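Local coordinates for ABC transporter, substrate binding protein (Polyamine) (Agrobacterium tumefaciens, PDB 4EUO), which binds gamma-aminobutyric acid selectively in the periplasm and probably delivers it to an ABC transporter, at residues D155-L160 against S288-D293. Numbering follows the deposited sequence.
Sequences DKLYPL and SQVNAD
In Tyr158, CG stands anti to the carbonyl carbon (chi1 -57°), a torsion that helps set the ring toward 288-293; in Asp293, CG stands anti to the backbone N, while CB, whose place chi1 does not set, makes the contact. Both residues have CB directed at the opposing segment, and the tyrosine ring comes to lie against the start of the aspartate side chain. The CB of Asp293 sits almost directly above one face of the Tyr158 ring, 3.7 Å from its centroid, which meets the criterion for a CH-pi contact. Its offset is toward the rim, where CE2 and CZ are the nearest ring atoms. The carboxylate plane is turned 73° from the ring, so the two flat groups do not stack. At the ring's tip, OH accepts a hydrogen bond from the backbone N of Asp293, 2.9 Å long and close to straight at 163°. The same OH bonds OE2 of Glu144, so helix 142-149 grips the hydroxyl as well. Asp293 occupies the N-cap of helix 294-299, its OD1 taking the N-H of Tyr296; its own N-H and its carboxylate thus serve different partners. In this periplasmic binding protein fold, strand 289-291 runs parallel to strand 215-229, and the contact joins strand 289-291 and the start of helix 294-299 to the loop between helices 142-149 and 162-170. Asn291 O lies near the plane of the Tyr158 ring at its edge, 4.2 Å from CE2. Deeper in, CD1 of Leu157 presses on CG1 of Val290 at 3.5 Å, a closer approach than methyl groups normally make, and the two buried side chains cross at about a right angle. Leu147 and Leu148 of helix 142-149 extend this apolar patch, touching Leu157 and Val290 respectively.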
loop_
_atom_site.group_PDB
_atom_site.type_symbol
_atom_site.label_atom_id
_atom_site.label_comp_id
_atom_site.label_asym_id
_atom_site.label_seq_id
_atom_site.Cartn_x
_atom_site.Cartn_y
_atom_site.Cartn_z
ATOM N N ASP A 155 -9.532 16.941 -7.789
ATOM C CA ASP A 155 -10.942 16.701 -7.540
ATOM C C ASP A 155 -11.750 16.187 -8.714
ATOM O O ASP A 155 -12.915 15.849 -8.512
ATOM C CB ASP A 155 -11.619 17.917 -6.862
ATOM C CG ASP A 155 -11.313 19.288 -7.428
ATOM O OD1 ASP A 155 -11.485 20.287 -6.686
ATOM O OD2 ASP A 155 -10.857 19.367 -8.597
ATOM N N LYS A 156 -11.144 16.064 -9.905
ATOM C CA LYS A 156 -11.873 15.620 -11.097
ATOM C C LYS A 156 -11.360 14.279 -11.652
ATOM O O LYS A 156 -11.657 13.938 -12.790
ATOM C CB LYS A 156 -11.802 16.693 -12.204
ATOM C CG LYS A 156 -12.347 18.065 -11.775
ATOM C CD LYS A 156 -13.738 18.353 -12.336
ATOM C CE LYS A 156 -13.700 19.039 -13.685
ATOM N NZ LYS A 156 -15.065 19.228 -14.243
ATOM N N LEU A 157 -10.654 13.493 -10.842
ATOM C CA LEU A 157 -10.116 12.229 -11.332
ATOM C C LEU A 157 -11.165 11.180 -11.613
ATOM O O LEU A 157 -10.997 10.408 -12.545
ATOM C CB LEU A 157 -9.130 11.640 -10.313
ATOM C CG LEU A 157 -7.778 12.337 -10.289
ATOM C CD1 LEU A 157 -7.017 11.922 -9.046
ATOM C CD2 LEU A 157 -6.940 12.000 -11.552
ATOM N N TYR A 158 -12.220 11.124 -10.787
ATOM C CA TYR A 158 -13.213 10.066 -10.886
ATOM C C TYR A 158 -14.532 10.518 -11.499
ATOM O O TYR A 158 -15.000 11.611 -11.170
ATOM C CB TYR A 158 -13.464 9.416 -9.526
ATOM C CG TYR A 158 -12.201 8.866 -8.911
ATOM C CD1 TYR A 158 -11.692 7.642 -9.312
ATOM C CD2 TYR A 158 -11.475 9.604 -7.980
ATOM C CE1 TYR A 158 -10.491 7.155 -8.811
ATOM C CE2 TYR A 158 -10.242 9.150 -7.501
ATOM C CZ TYR A 158 -9.765 7.918 -7.917
ATOM O OH TYR A 158 -8.591 7.437 -7.390
ATOM N N PRO A 159 -15.149 9.714 -12.378
ATOM C CA PRO A 159 -14.699 8.394 -12.851
ATOM C C PRO A 159 -13.461 8.489 -13.718
ATOM O O PRO A 159 -13.269 9.459 -14.435
ATOM C CB PRO A 159 -15.909 7.858 -13.626
ATOM C CG PRO A 159 -16.594 9.099 -14.137
ATOM C CD PRO A 159 -16.411 10.128 -13.039
ATOM N N LEU A 160 -12.618 7.480 -13.655
ATOM C CA LEU A 160 -11.363 7.527 -14.374
ATOM C C LEU A 160 -11.527 7.555 -15.877
ATOM O O LEU A 160 -12.312 6.781 -16.412
ATOM C CB LEU A 160 -10.514 6.311 -14.012
ATOM C CG LEU A 160 -10.067 6.217 -12.557
ATOM C CD1 LEU A 160 -9.476 4.839 -12.311
ATOM C CD2 LEU A 160 -9.109 7.356 -12.156
ATOM N N SER A 288 -0.174 19.476 -0.868
ATOM C CA SER A 288 -0.587 19.147 -2.220
ATOM C C SER A 288 -0.688 17.636 -2.205
ATOM O O SER A 288 0.313 16.928 -2.317
ATOM C CB SER A 288 0.478 19.588 -3.214
ATOM O OG SER A 288 0.086 19.193 -4.511
ATOM N N GLN A 289 -1.905 17.147 -2.025
ATOM C CA GLN A 289 -2.158 15.713 -1.881
ATOM C C GLN A 289 -3.425 15.336 -2.642
ATOM O O GLN A 289 -4.393 16.114 -2.713
ATOM C CB GLN A 289 -2.327 15.400 -0.388
ATOM C CG GLN A 289 -2.483 13.907 -0.053
ATOM C CD GLN A 289 -2.415 13.687 1.410
ATOM O OE1 GLN A 289 -3.325 14.078 2.154
ATOM N NE2 GLN A 289 -1.374 13.026 1.888
ATOM N N VAL A 290 -3.432 14.108 -3.169
ATOM C CA VAL A 290 -4.564 13.539 -3.924
ATOM C C VAL A 290 -4.994 12.274 -3.190
ATOM O O VAL A 290 -4.140 11.489 -2.778
ATOM C CB VAL A 290 -4.083 13.237 -5.363
ATOM C CG1 VAL A 290 -5.165 12.525 -6.173
ATOM C CG2 VAL A 290 -3.653 14.521 -6.077
ATOM N N ASN A 291 -6.286 12.036 -3.022
ATOM C CA ASN A 291 -6.735 10.856 -2.327
ATOM C C ASN A 291 -7.286 9.861 -3.319
ATOM O O ASN A 291 -8.297 10.142 -3.954
ATOM C CB ASN A 291 -7.796 11.256 -1.289
ATOM C CG ASN A 291 -7.283 12.323 -0.348
ATOM O OD1 ASN A 291 -7.831 13.430 -0.275
ATOM N ND2 ASN A 291 -6.203 12.050 0.359
ATOM N N ALA A 292 -6.640 8.706 -3.493
ATOM C CA ALA A 292 -7.198 7.703 -4.375
ATOM C C ALA A 292 -8.489 7.174 -3.786
ATOM O O ALA A 292 -8.656 7.101 -2.556
ATOM C CB ALA A 292 -6.207 6.563 -4.618
ATOM N N ASP A 293 -9.406 6.807 -4.672
ATOM C CA ASP A 293 -10.722 6.331 -4.222
ATOM C C ASP A 293 -10.767 4.822 -4.344
ATOM O O ASP A 293 -10.972 4.256 -5.428
ATOM C CB ASP A 293 -11.825 6.981 -5.060
ATOM C CG ASP A 293 -13.221 6.678 -4.557
ATOM O OD1 ASP A 293 -13.392 5.680 -3.834
ATOM O OD2 ASP A 293 -14.128 7.488 -4.843
#